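Immunomodulatory active chitinase (Trichuris suis, PDB 6G9C) probably hydrolyses chitin as a secreted glycoside hydrolase of family 18 and displays immunomodulatory properties in inflammatory lung disease. Local coordinates at residues A59-Y64 with L390-Q395; A117-M122 with L150-P155; I268-P273 with E360-A365. One frame throughout, in Å; residues are numbered along the deposited sequence.

From the N terminus, segment 59-64, leading into strand 64-72, is met by 390-395 at the far end of the modelled chain, so interaction 1 closes a loop that contains the other two contacts. Inside it, interaction 2 closes a short loop between helix 117-122 and the end of strand 147-151. Interaction 3 opens only after that, joining strand 268-281 to strand 364-368; interactions 2 and 3 are therefore in series, and nothing crosses. All three belong to the TIM barrel of family 18. Interactions 1 and 3 touch, with M394 SD 3.7 Å from A365 CB, whereas interaction 2 stays about 11 Å from interaction 3 at the nearest atoms.

Interaction 1 (A59-Y64 with L390-Q395); sequences ANLCEY and LISLMQ
The CA atoms of L61 and S392, 6.0 Å apart, are the nearest such pair across the two segments; no direct hydrogen bond joins the segments. Segment 59-64 is irregular, with N60 at positive phi (75°), while 390-395 turns into the start of a helix: M394 N bonds to I391 O. A water spans the gap. It donates to L61 O (2.8 Å) and to I391 O (2.7 Å) and accepts from Q395 N at 2.9 Å, so two carbonyls and an amide near the helix start are satisfied by one molecule. The apolar centre is L61 against I391, two chains that cross at about a right angle. I391 holds CG2 anti to its backbone N and presses this branch on L61 CG at 3.6 Å. L61 CD1 reaches past it to the backbone N and OG of S392, at the edge of van der Waals contact; the hydroxyl itself bonds to Y388 O. The torsions of Q395 (chi1 -139°, with a bend at chi2) bring its CG within 3.0 Å of N60 O, a tight contact but not a hydrogen bond; N60 O accepts from R35 NH1. M394, bent at chi3, brings its CE methyl to 4.0 Å from L61 O. C62 is linked by a disulfide to C37 on strand 34-40. That strand is touched by I391, M394 and Q395, strand 364-368 is touched by I391 and M394, and L390 and L393 rest on helix 347-360, so the C-terminal helix lies against the outside of the barrel where its first and last strands meet.

Interaction 2 (A117-M122 with L150-P155); sequences ATFKKM and LDWEYP. With EDO (1,2-ethanediol), chain E.
One face of the W152 indole carries F119 CB, 3.5 Å above its plane and over its centre, the opposite face P155 CA, nearer the rim. The F119 ring has W152 CB over one face and M122 CE at its edge, in plane. The rings form an offset stack: the F119 centroid is 4.5 Å from that of the W152 five-membered ring, planes 11° apart. The side chains run in opposite directions, so each CB makes a CH-pi contact over the other ring. W152 CG is anti to its backbone N, carrying the indole to the helix. F119 CE1 and L150 CD1 meet tip to tip at 3.9 Å. K120 CG touches W152 CZ2, the chains crossing at about a right angle; its amine makes salt bridges to D159 and E156. No hydrogen bond crosses the contact, so the bonding is dispersive; D151 and E153 point the other way. They belong to the family 18 DxxDxDxE signature, whose glutamate is the proton donor in active relatives. An ethanediol, probably from the crystallisation liquor, donates through O1 to E153 OE2 (2.6 Å) and also bonds to Y220 OH; OE2 thus accepts, which leaves the protonation of E153 unsettled.

Interaction 3 (I268-P273 with E360-A365); sequences IIIGLP and ENYGGA
Y362 and I268 lie side by side, pointing the same way, so the isoleucine follows the length of the tyrosine ring: I268 CB is 3.9 Å from Y362 CD1, and further out I268 CD1 reaches the ring edge at CE1. I270 crosses Y362 obliquely, its CG1 approaching Y362 CB. Farther along the strand, L272 has CG anti to its carbonyl carbon and lays CD1 on A365 CB at 3.7 Å. I269 goes to the other face of the sheet, where its two branches divide the work: CG2, anti to the backbone N, presses on A365 C at 3.4 Å, and CD1 comes to 3.6 Å from G363 C. G363 and G364, near these branches, have no side chain; a CB at G363 would clash with I269 CD1, 2.9 Å away, so the methyl packs against bare backbone. G364, with strongly positive phi, also takes a backbone conformation suited to glycine. The strands run parallel, with I270 bridged to A365. I270 N donates to G364 O in a nearly straight bond (2.9 Å, 174°), although it approaches 39° above the carbonyl plane. G363 N donates to I268 O at 2.9 Å, more bent, and A365 CA adds a CH···O contact of 3.2 Å to I270 O. These bonds join the seventh and eighth strands of the barrel. I270 packs on helices 251-261 and 347-360, L272 and A365 on 347-360, whereas I269 contacts F214 and N216 of strand 214-218. The contact thus combines two buried backbone hydrogen bonds, which fix the parallel pairing, with apolar packing of I268, I270, L272, Y362 and A365.

Interaction 1 (A59-Y64 with L390-Q395)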
ATOM      1  N   ALA A  59      -1.644 -13.854  -6.561  1.00 38.64           N
ATOM      2  CA  ALA A  59      -0.553 -13.674  -5.609  1.00 41.87           C
ATOM      3  C   ALA A  59       0.583 -14.659  -5.866  1.00 45.13           C
ATOM      4  O   ALA A  59       0.352 -15.845  -6.135  1.00 41.20           O
ATOM      5  CB  ALA A  59      -1.073 -13.833  -4.177  1.00 42.39           C
ATOM      6  N   ASN A  60       1.816 -14.142  -5.810  1.00 39.36           N
ATOM      7  CA  ASN A  60       3.083 -14.870  -5.911  1.00 41.19           C
ATOM      8  C   ASN A  60       3.427 -15.331  -7.322  1.00 36.82           C
ATOM      9  O   ASN A  60       4.409 -16.056  -7.508  1.00 39.33           O
ATOM     10  CB  ASN A  60       3.113 -16.064  -4.953  1.00 46.22           C
ATOM     11  CG  ASN A  60       3.072 -15.629  -3.511  1.00 56.15           C
ATOM     12  OD1 ASN A  60       3.820 -14.742  -3.108  1.00 61.17           O
ATOM     13  ND2 ASN A  60       2.181 -16.226  -2.731  1.00 62.65           N
ATOM     14  N   LEU A  61       2.640 -14.947  -8.324  1.00 33.34           N
ATOM     15  CA  LEU A  61       3.007 -15.208  -9.711  1.00 36.35           C
ATOM     16  C   LEU A  61       4.352 -14.570 -10.057  1.00 38.51           C
ATOM     17  O   LEU A  61       5.227 -15.214 -10.651  1.00 36.14           O
ATOM     18  CB  LEU A  61       1.910 -14.652 -10.607  1.00 41.15           C
ATOM     19  CG  LEU A  61       1.442 -15.301 -11.885  1.00 46.96           C
ATOM     20  CD1 LEU A  61       1.110 -16.752 -11.654  1.00 39.96           C
ATOM     21  CD2 LEU A  61       0.233 -14.512 -12.361  1.00 44.79           C
ATOM     22  N   CYS A  62       4.535 -13.309  -9.673  1.00 29.50           N
ATOM     23  CA  CYS A  62       5.687 -12.495 -10.045  1.00 27.95           C
ATOM     24  C   CYS A  62       6.243 -11.856  -8.784  1.00 34.35           C
ATOM     25  O   CYS A  62       5.505 -11.631  -7.826  1.00 36.30           O
ATOM     26  CB  CYS A  62       5.305 -11.378 -11.030  1.00 27.72           C
ATOM     27  SG  CYS A  62       4.337 -12.048 -12.370  1.00 50.23           S
ATOM     28  N   GLU A  63       7.547 -11.572  -8.769  1.00 30.16           N
ATOM     29  CA  GLU A  63       8.025 -10.667  -7.724  1.00 35.06           C
ATOM     30  C   GLU A  63       7.941  -9.213  -8.157  1.00 33.78           C
ATOM     31  O   GLU A  63       7.753  -8.328  -7.315  1.00 33.81           O
ATOM     32  CB  GLU A  63       9.460 -10.985  -7.303  1.00 38.28           C
ATOM     33  CG  GLU A  63       9.791 -10.370  -5.949  1.00 58.59           C
ATOM     34  CD  GLU A  63      11.238 -10.528  -5.549  1.00 69.58           C
ATOM     35  OE1 GLU A  63      11.982 -11.260  -6.238  1.00 75.57           O
ATOM     36  OE2 GLU A  63      11.628  -9.912  -4.535  1.00 68.00           O
ATOM     37  N   TYR A  64       8.051  -8.961  -9.455  1.00 26.80           N
ATOM     38  CA  TYR A  64       8.029  -7.626 -10.015  1.00 25.45           C
ATOM     39  C   TYR A  64       6.938  -7.572 -11.073  1.00 32.20           C
ATOM     40  O   TYR A  64       6.904  -8.414 -11.977  1.00 28.49           O
ATOM     41  CB  TYR A  64       9.380  -7.271 -10.650  1.00 26.44           C
ATOM     42  CG  TYR A  64      10.578  -7.456  -9.746  1.00 34.93           C
ATOM     43  CD1 TYR A  64      11.221  -8.683  -9.652  1.00 38.41           C
ATOM     44  CD2 TYR A  64      11.078  -6.393  -9.000  1.00 32.11           C
ATOM     45  CE1 TYR A  64      12.326  -8.852  -8.824  1.00 40.26           C
ATOM     46  CE2 TYR A  64      12.189  -6.548  -8.171  1.00 35.04           C
ATOM     47  CZ  TYR A  64      12.806  -7.775  -8.095  1.00 42.34           C
ATOM     48  OH  TYR A  64      13.899  -7.935  -7.278  1.00 45.06           O
ATOM     49  N   LEU A 390       0.836 -20.920 -18.169  1.00 28.01           N
ATOM     50  CA  LEU A 390       2.181 -20.554 -18.604  1.00 29.49           C
ATOM     51  C   LEU A 390       2.955 -19.834 -17.501  1.00 31.03           C
ATOM     52  O   LEU A 390       4.058 -20.249 -17.130  1.00 30.41           O
ATOM     53  CB  LEU A 390       2.119 -19.665 -19.852  1.00 29.85           C
ATOM     54  CG  LEU A 390       1.406 -20.233 -21.079  1.00 32.78           C
ATOM     55  CD1 LEU A 390       1.719 -19.402 -22.311  1.00 31.56           C
ATOM     56  CD2 LEU A 390       1.806 -21.671 -21.284  1.00 35.10           C
ATOM     57  N   ILE A 391       2.388 -18.754 -16.964  1.00 27.07           N
ATOM     58  CA  ILE A 391       3.169 -17.883 -16.086  1.00 32.02           C
ATOM     59  C   ILE A 391       3.453 -18.550 -14.738  1.00 30.51           C
ATOM     60  O   ILE A 391       4.508 -18.309 -14.135  1.00 31.83           O
ATOM     61  CB  ILE A 391       2.455 -16.522 -15.956  1.00 28.48           C
ATOM     62  CG1 ILE A 391       2.365 -15.873 -17.339  1.00 27.71           C
ATOM     63  CG2 ILE A 391       3.213 -15.577 -15.022  1.00 25.38           C
ATOM     64  CD1 ILE A 391       1.538 -14.625 -17.375  1.00 27.38           C
ATOM     65  N   SER A 392       2.554 -19.434 -14.263  1.00 29.75           N
ATOM     66  CA  SER A 392       2.799 -20.180 -13.027  1.00 31.43           C
ATOM     67  C   SER A 392       4.117 -20.938 -13.039  1.00 34.59           C
ATOM     68  O   SER A 392       4.645 -21.249 -11.963  1.00 35.87           O
ATOM     69  CB  SER A 392       1.684 -21.214 -12.763  1.00 37.24           C
ATOM     70  OG  SER A 392       0.419 -20.598 -12.684  1.00 47.46           O
ATOM     71  N   LEU A 393       4.634 -21.276 -14.226  1.00 32.52           N
ATOM     72  CA  LEU A 393       5.849 -22.082 -14.310  1.00 34.82           C
ATOM     73  C   LEU A 393       7.062 -21.367 -13.731  1.00 35.74           C
ATOM     74  O   LEU A 393       8.028 -22.030 -13.345  1.00 34.83           O
ATOM     75  CB  LEU A 393       6.121 -22.470 -15.767  1.00 31.09           C
ATOM     76  CG  LEU A 393       5.099 -23.475 -16.334  1.00 33.73           C
ATOM     77  CD1 LEU A 393       5.268 -23.649 -17.834  1.00 34.58           C
ATOM     78  CD2 LEU A 393       5.215 -24.803 -15.629  1.00 33.73           C
ATOM     79  N   MET A 394       7.055 -20.029 -13.699  1.00 32.78           N
ATOM     80  CA  MET A 394       8.178 -19.302 -13.113  1.00 32.69           C
ATOM     81  C   MET A 394       8.304 -19.607 -11.623  1.00 31.82           C
ATOM     82  O   MET A 394       9.341 -20.093 -11.155  1.00 37.38           O
ATOM     83  CB  MET A 394       8.020 -17.793 -13.348  1.00 30.13           C
ATOM     84  CG  MET A 394       8.212 -17.361 -14.790  1.00 30.85           C
ATOM     85  SD  MET A 394       8.536 -15.581 -14.930  1.00 31.08           S
ATOM     86  CE  MET A 394       7.037 -14.895 -14.250  1.00 28.34           C
ATOM     87  N   GLN A 395       7.237 -19.347 -10.863  1.00 35.93           N
ATOM     88  CA  GLN A 395       7.220 -19.700  -9.445  1.00 40.72           C
ATOM     89  C   GLN A 395       7.497 -21.185  -9.228  1.00 43.31           C
ATOM     90  O   GLN A 395       8.260 -21.561  -8.330  1.00 42.11           O
ATOM     91  CB  GLN A 395       5.865 -19.324  -8.851  1.00 43.26           C
ATOM     92  CG  GLN A 395       5.917 -18.702  -7.493  1.00 58.97           C
ATOM     93  CD  GLN A 395       6.408 -19.655  -6.450  1.00 72.79           C
ATOM     94  OE1 GLN A 395       6.132 -20.853  -6.512  1.00 78.86           O
ATOM     95  NE2 GLN A 395       7.144 -19.134  -5.473  1.00 80.50           N
TER
HETATM   96  O   HOH W   1       4.868 -17.842 -11.548  1.00 27.19           O

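Interaction 2 (A117-M122 with L150-P155)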
ATOM      1  N   ALA A 117      11.639   9.009 -31.471  1.00 41.88           N
ATOM      2  CA  ALA A 117      11.873  10.420 -31.785  1.00 44.25           C
ATOM      3  C   ALA A 117      12.018  11.266 -30.522  1.00 46.08           C
ATOM      4  O   ALA A 117      12.967  12.055 -30.390  1.00 45.18           O
ATOM      5  CB  ALA A 117      10.743  10.965 -32.658  1.00 45.17           C
ATOM      6  N   THR A 118      11.077  11.127 -29.588  1.00 39.65           N
ATOM      7  CA  THR A 118      11.142  11.928 -28.369  1.00 48.84           C
ATOM      8  C   THR A 118      12.285  11.478 -27.467  1.00 44.02           C
ATOM      9  O   THR A 118      12.991  12.319 -26.897  1.00 41.43           O
ATOM     10  CB  THR A 118       9.812  11.871 -27.620  1.00 50.30           C
ATOM     11  OG1 THR A 118       8.749  12.192 -28.525  1.00 47.69           O
ATOM     12  CG2 THR A 118       9.804  12.878 -26.457  1.00 45.57           C
ATOM     13  N   PHE A 119      12.481  10.160 -27.321  1.00 41.82           N
ATOM     14  CA  PHE A 119      13.617   9.665 -26.540  1.00 38.10           C
ATOM     15  C   PHE A 119      14.920  10.294 -27.024  1.00 38.09           C
ATOM     16  O   PHE A 119      15.730  10.771 -26.221  1.00 37.89           O
ATOM     17  CB  PHE A 119      13.718   8.144 -26.633  1.00 33.51           C
ATOM     18  CG  PHE A 119      12.898   7.398 -25.609  1.00 36.28           C
ATOM     19  CD1 PHE A 119      12.947   7.739 -24.266  1.00 32.88           C
ATOM     20  CD2 PHE A 119      12.094   6.337 -25.998  1.00 38.62           C
ATOM     21  CE1 PHE A 119      12.202   7.038 -23.326  1.00 35.60           C
ATOM     22  CE2 PHE A 119      11.341   5.624 -25.066  1.00 36.05           C
ATOM     23  CZ  PHE A 119      11.395   5.977 -23.724  1.00 34.26           C
ATOM     24  N   LYS A 120      15.123  10.301 -28.348  1.00 36.12           N
ATOM     25  CA  LYS A 120      16.358  10.816 -28.938  1.00 40.70           C
ATOM     26  C   LYS A 120      16.594  12.269 -28.558  1.00 44.16           C
ATOM     27  O   LYS A 120      17.720  12.661 -28.231  1.00 47.69           O
ATOM     28  CB  LYS A 120      16.298  10.679 -30.465  1.00 42.48           C
ATOM     29  CG  LYS A 120      16.566   9.285 -30.992  1.00 40.95           C
ATOM     30  CD  LYS A 120      16.462   9.259 -32.521  1.00 46.66           C
ATOM     31  CE  LYS A 120      16.951   7.927 -33.084  1.00 50.16           C
ATOM     32  NZ  LYS A 120      18.439   7.818 -33.093  1.00 56.01           N
ATOM     33  N   LYS A 121      15.546  13.094 -28.630  1.00 45.20           N
ATOM     34  CA  LYS A 121      15.673  14.496 -28.257  1.00 48.93           C
ATOM     35  C   LYS A 121      15.884  14.647 -26.753  1.00 48.09           C
ATOM     36  O   LYS A 121      16.747  15.419 -26.312  1.00 44.41           O
ATOM     37  CB  LYS A 121      14.436  15.278 -28.703  1.00 49.47           C
ATOM     38  CG  LYS A 121      14.248  15.373 -30.215  1.00 50.16           C
ATOM     39  CD  LYS A 121      13.098  16.300 -30.563  1.00 52.09           C
ATOM     40  CE  LYS A 121      12.689  16.134 -32.016  1.00 63.75           C
ATOM     41  NZ  LYS A 121      11.879  17.285 -32.512  1.00 69.41           N
ATOM     42  N   MET A 122      15.102  13.915 -25.956  1.00 39.57           N
ATOM     43  CA  MET A 122      15.178  14.041 -24.501  1.00 38.94           C
ATOM     44  C   MET A 122      16.574  13.712 -23.979  1.00 39.47           C
ATOM     45  O   MET A 122      17.077  14.372 -23.066  1.00 44.24           O
ATOM     46  CB  MET A 122      14.138  13.126 -23.848  1.00 36.55           C
ATOM     47  CG  MET A 122      14.137  13.169 -22.324  1.00 34.19           C
ATOM     48  SD  MET A 122      15.249  11.959 -21.600  1.00 39.98           S
ATOM     49  CE  MET A 122      14.198  10.488 -21.696  1.00 32.59           C
ATOM     50  N   LEU A 150      12.983   1.345 -18.122  1.00 26.02           N
ATOM     51  CA  LEU A 150      13.214   2.125 -19.331  1.00 23.00           C
ATOM     52  C   LEU A 150      13.147   1.203 -20.545  1.00 25.70           C
ATOM     53  O   LEU A 150      13.975   0.299 -20.677  1.00 26.45           O
ATOM     54  CB  LEU A 150      14.576   2.821 -19.246  1.00 26.02           C
ATOM     55  CG  LEU A 150      15.025   3.652 -20.447  1.00 30.39           C
ATOM     56  CD1 LEU A 150      13.999   4.729 -20.778  1.00 29.39           C
ATOM     57  CD2 LEU A 150      16.386   4.275 -20.133  1.00 27.81           C
ATOM     58  N   ASP A 151      12.161   1.429 -21.424  1.00 25.67           N
ATOM     59  CA  ASP A 151      11.958   0.566 -22.589  1.00 26.08           C
ATOM     60  C   ASP A 151      12.110   1.352 -23.882  1.00 25.04           C
ATOM     61  O   ASP A 151      11.221   1.340 -24.736  1.00 28.80           O
ATOM     62  CB  ASP A 151      10.576  -0.100 -22.555  1.00 24.78           C
ATOM     63  CG  ASP A 151      10.363  -0.965 -21.320  1.00 33.39           C
ATOM     64  OD1 ASP A 151      11.336  -1.198 -20.568  1.00 28.68           O
ATOM     65  OD2 ASP A 151       9.214  -1.432 -21.107  1.00 37.21           O
ATOM     66  N   TRP A 152      13.226   2.059 -24.030  1.00 27.47           N
ATOM     67  CA  TRP A 152      13.541   2.746 -25.275  1.00 27.57           C
ATOM     68  C   TRP A 152      13.910   1.706 -26.331  1.00 30.75           C
ATOM     69  O   TRP A 152      14.880   0.961 -26.153  1.00 33.72           O
ATOM     70  CB  TRP A 152      14.693   3.715 -24.996  1.00 26.72           C
ATOM     71  CG  TRP A 152      15.261   4.528 -26.113  1.00 30.10           C
ATOM     72  CD1 TRP A 152      15.058   4.383 -27.457  1.00 31.13           C
ATOM     73  CD2 TRP A 152      16.184   5.609 -25.955  1.00 30.72           C
ATOM     74  NE1 TRP A 152      15.797   5.333 -28.150  1.00 35.33           N
ATOM     75  CE2 TRP A 152      16.492   6.098 -27.247  1.00 35.79           C
ATOM     76  CE3 TRP A 152      16.768   6.221 -24.842  1.00 34.40           C
ATOM     77  CZ2 TRP A 152      17.369   7.169 -27.455  1.00 36.54           C
ATOM     78  CZ3 TRP A 152      17.642   7.294 -25.047  1.00 34.62           C
ATOM     79  CH2 TRP A 152      17.931   7.753 -26.347  1.00 41.62           C
ATOM     80  N   GLU A 153      13.152   1.649 -27.429  1.00 29.44           N
ATOM     81  CA  GLU A 153      13.325   0.597 -28.441  1.00 28.85           C
ATOM     82  C   GLU A 153      13.638   1.205 -29.810  1.00 34.89           C
ATOM     83  O   GLU A 153      12.723   1.456 -30.597  1.00 33.74           O
ATOM     84  CB  GLU A 153      12.048  -0.290 -28.496  1.00 26.08           C
ATOM     85  CG  GLU A 153      11.730  -0.932 -27.142  1.00 25.96           C
ATOM     86  CD  GLU A 153      10.520  -1.870 -27.183  1.00 33.25           C
ATOM     87  OE1 GLU A 153      10.085  -2.277 -28.287  1.00 32.20           O
ATOM     88  OE2 GLU A 153      10.026  -2.190 -26.088  1.00 33.69           O
ATOM     89  N   TYR A 154      14.924   1.428 -30.128  1.00 34.33           N
ATOM     90  CA  TYR A 154      16.097   1.109 -29.308  1.00 32.10           C
ATOM     91  C   TYR A 154      17.109   2.221 -29.516  1.00 31.75           C
ATOM     92  O   TYR A 154      17.102   2.820 -30.584  1.00 35.07           O
ATOM     93  CB  TYR A 154      16.730  -0.221 -29.730  1.00 33.68           C
ATOM     94  CG  TYR A 154      15.816  -1.401 -29.565  1.00 32.28           C
ATOM     95  CD1 TYR A 154      15.608  -1.961 -28.314  1.00 31.18           C
ATOM     96  CD2 TYR A 154      15.169  -1.959 -30.658  1.00 36.55           C
ATOM     97  CE1 TYR A 154      14.761  -3.055 -28.153  1.00 33.90           C
ATOM     98  CE2 TYR A 154      14.315  -3.055 -30.502  1.00 34.64           C
ATOM     99  CZ  TYR A 154      14.124  -3.595 -29.256  1.00 38.88           C
ATOM    100  OH  TYR A 154      13.274  -4.686 -29.100  1.00 48.26           O
ATOM    101  N   PRO A 155      17.975   2.479 -28.529  1.00 33.65           N
ATOM    102  CA  PRO A 155      19.091   3.407 -28.760  1.00 35.63           C
ATOM    103  C   PRO A 155      19.933   2.955 -29.942  1.00 40.45           C
ATOM    104  O   PRO A 155      20.241   1.772 -30.090  1.00 41.22           O
ATOM    105  CB  PRO A 155      19.892   3.350 -27.450  1.00 35.31           C
ATOM    106  CG  PRO A 155      19.490   2.075 -26.788  1.00 30.42           C
ATOM    107  CD  PRO A 155      18.039   1.854 -27.194  1.00 30.15           C
TER
HETATM  108  C1  EDO E 503       8.087  -3.681 -23.917  1.00 43.73           C
HETATM  109  O1  EDO E 503       8.033  -3.718 -25.368  1.00 34.76           O
HETATM  110  C2  EDO E 503       8.991  -4.772 -23.332  1.00 43.08           C
HETATM  111  O2  EDO E 503       8.601  -6.064 -23.862  1.00 38.61           O

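Interaction 3 (I268-P273 with E360-A365)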
ATOM      1  N   ILE A 268      20.915 -10.602 -16.179  1.00 32.12           N
ATOM      2  CA  ILE A 268      20.263 -10.863 -17.459  1.00 29.86           C
ATOM      3  C   ILE A 268      18.986 -11.643 -17.180  1.00 32.76           C
ATOM      4  O   ILE A 268      19.043 -12.806 -16.762  1.00 31.45           O
ATOM      5  CB  ILE A 268      21.177 -11.635 -18.421  1.00 33.69           C
ATOM      6  CG1 ILE A 268      22.449 -10.833 -18.722  1.00 31.17           C
ATOM      7  CG2 ILE A 268      20.408 -11.963 -19.707  1.00 33.36           C
ATOM      8  CD1 ILE A 268      23.591 -11.674 -19.332  1.00 33.67           C
ATOM      9  N   ILE A 269      17.835 -11.019 -17.422  1.00 28.66           N
ATOM     10  CA  ILE A 269      16.539 -11.646 -17.177  1.00 26.71           C
ATOM     11  C   ILE A 269      15.951 -12.064 -18.516  1.00 30.76           C
ATOM     12  O   ILE A 269      15.772 -11.226 -19.408  1.00 28.96           O
ATOM     13  CB  ILE A 269      15.583 -10.703 -16.429  1.00 24.06           C
ATOM     14  CG1 ILE A 269      16.303 -10.000 -15.262  1.00 27.23           C
ATOM     15  CG2 ILE A 269      14.343 -11.485 -15.935  1.00 21.42           C
ATOM     16  CD1 ILE A 269      17.017 -10.938 -14.275  1.00 29.63           C
ATOM     17  N   ILE A 270      15.607 -13.346 -18.643  1.00 30.43           N
ATOM     18  CA  ILE A 270      15.226 -13.927 -19.931  1.00 32.50           C
ATOM     19  C   ILE A 270      13.742 -13.683 -20.196  1.00 27.65           C
ATOM     20  O   ILE A 270      12.883 -14.085 -19.402  1.00 28.70           O
ATOM     21  CB  ILE A 270      15.538 -15.429 -19.967  1.00 31.99           C
ATOM     22  CG1 ILE A 270      17.016 -15.678 -19.639  1.00 37.04           C
ATOM     23  CG2 ILE A 270      15.143 -16.020 -21.336  1.00 31.45           C
ATOM     24  CD1 ILE A 270      17.971 -15.029 -20.598  1.00 42.03           C
ATOM     25  N   GLY A 271      13.440 -13.073 -21.339  1.00 26.38           N
ATOM     26  CA  GLY A 271      12.057 -12.775 -21.677  1.00 25.05           C
ATOM     27  C   GLY A 271      11.320 -13.996 -22.219  1.00 29.19           C
ATOM     28  O   GLY A 271      11.844 -14.763 -23.028  1.00 27.21           O
ATOM     29  N   LEU A 272      10.072 -14.140 -21.788  1.00 24.78           N
ATOM     30  CA  LEU A 272       9.214 -15.269 -22.178  1.00 25.93           C
ATOM     31  C   LEU A 272       7.923 -14.712 -22.764  1.00 24.69           C
ATOM     32  O   LEU A 272       7.167 -14.023 -22.046  1.00 24.72           O
ATOM     33  CB  LEU A 272       8.895 -16.185 -20.990  1.00 24.79           C
ATOM     34  CG  LEU A 272      10.064 -16.698 -20.149  1.00 30.55           C
ATOM     35  CD1 LEU A 272       9.523 -17.440 -18.945  1.00 27.93           C
ATOM     36  CD2 LEU A 272      10.972 -17.595 -20.963  1.00 35.84           C
ATOM     37  N   PRO A 273       7.628 -14.960 -24.038  1.00 24.61           N
ATOM     38  CA  PRO A 273       6.376 -14.453 -24.617  1.00 22.41           C
ATOM     39  C   PRO A 273       5.214 -15.376 -24.293  1.00 26.18           C
ATOM     40  O   PRO A 273       5.343 -16.597 -24.371  1.00 29.95           O
ATOM     41  CB  PRO A 273       6.660 -14.462 -26.122  1.00 24.70           C
ATOM     42  CG  PRO A 273       7.660 -15.568 -26.299  1.00 26.57           C
ATOM     43  CD  PRO A 273       8.483 -15.622 -25.043  1.00 28.25           C
ATOM     44  N   GLU A 360      21.750 -22.712 -16.826  1.00 43.20           N
ATOM     45  CA  GLU A 360      22.794 -21.775 -17.209  1.00 48.25           C
ATOM     46  C   GLU A 360      23.021 -20.690 -16.170  1.00 50.08           C
ATOM     47  O   GLU A 360      23.954 -19.895 -16.324  1.00 45.17           O
ATOM     48  CB  GLU A 360      22.449 -21.121 -18.555  1.00 50.94           C
ATOM     49  CG  GLU A 360      22.324 -22.108 -19.709  1.00 54.87           C
ATOM     50  CD  GLU A 360      23.584 -22.934 -19.905  1.00 62.52           C
ATOM     51  OE1 GLU A 360      24.673 -22.339 -20.059  1.00 62.55           O
ATOM     52  OE2 GLU A 360      23.483 -24.178 -19.893  1.00 60.38           O
ATOM     53  N   ASN A 361      22.184 -20.637 -15.131  1.00 45.65           N
ATOM     54  CA  ASN A 361      22.307 -19.661 -14.050  1.00 46.36           C
ATOM     55  C   ASN A 361      22.216 -18.227 -14.568  1.00 42.45           C
ATOM     56  O   ASN A 361      23.008 -17.358 -14.201  1.00 39.57           O
ATOM     57  CB  ASN A 361      23.601 -19.874 -13.260  1.00 57.72           C
ATOM     58  CG  ASN A 361      23.954 -21.337 -13.119  1.00 79.03           C
ATOM     59  OD1 ASN A 361      23.326 -22.071 -12.352  1.00 84.88           O
ATOM     60  ND2 ASN A 361      24.956 -21.779 -13.876  1.00 89.15           N
ATOM     61  N   TYR A 362      21.227 -17.973 -15.423  1.00 39.47           N
ATOM     62  CA  TYR A 362      20.901 -16.589 -15.726  1.00 38.94           C
ATOM     63  C   TYR A 362      20.106 -16.002 -14.561  1.00 39.46           C
ATOM     64  O   TYR A 362      19.849 -16.667 -13.555  1.00 37.60           O
ATOM     65  CB  TYR A 362      20.171 -16.493 -17.067  1.00 34.16           C
ATOM     66  CG  TYR A 362      21.139 -16.559 -18.226  1.00 39.60           C
ATOM     67  CD1 TYR A 362      21.937 -15.466 -18.543  1.00 36.43           C
ATOM     68  CD2 TYR A 362      21.280 -17.719 -18.983  1.00 40.10           C
ATOM     69  CE1 TYR A 362      22.844 -15.519 -19.587  1.00 39.33           C
ATOM     70  CE2 TYR A 362      22.187 -17.781 -20.038  1.00 45.15           C
ATOM     71  CZ  TYR A 362      22.964 -16.672 -20.332  1.00 43.87           C
ATOM     72  OH  TYR A 362      23.869 -16.710 -21.370  1.00 40.39           O
ATOM     73  N   GLY A 363      19.731 -14.726 -14.677  1.00 40.74           N
ATOM     74  CA  GLY A 363      19.232 -14.006 -13.515  1.00 39.15           C
ATOM     75  C   GLY A 363      17.792 -14.307 -13.168  1.00 36.75           C
ATOM     76  O   GLY A 363      17.383 -14.157 -12.008  1.00 34.06           O
ATOM     77  N   GLY A 364      17.008 -14.714 -14.148  1.00 34.70           N
ATOM     78  CA  GLY A 364      15.618 -15.073 -13.921  1.00 32.95           C
ATOM     79  C   GLY A 364      14.846 -14.985 -15.225  1.00 32.45           C
ATOM     80  O   GLY A 364      15.420 -15.111 -16.313  1.00 30.26           O
ATOM     81  N   ALA A 365      13.548 -14.735 -15.090  1.00 29.34           N
ATOM     82  CA  ALA A 365      12.662 -14.672 -16.243  1.00 25.69           C
ATOM     83  C   ALA A 365      11.660 -13.552 -16.052  1.00 26.22           C
ATOM     84  O   ALA A 365      11.358 -13.139 -14.925  1.00 28.59           O
ATOM     85  CB  ALA A 365      11.911 -16.003 -16.452  1.00 26.22           C
TER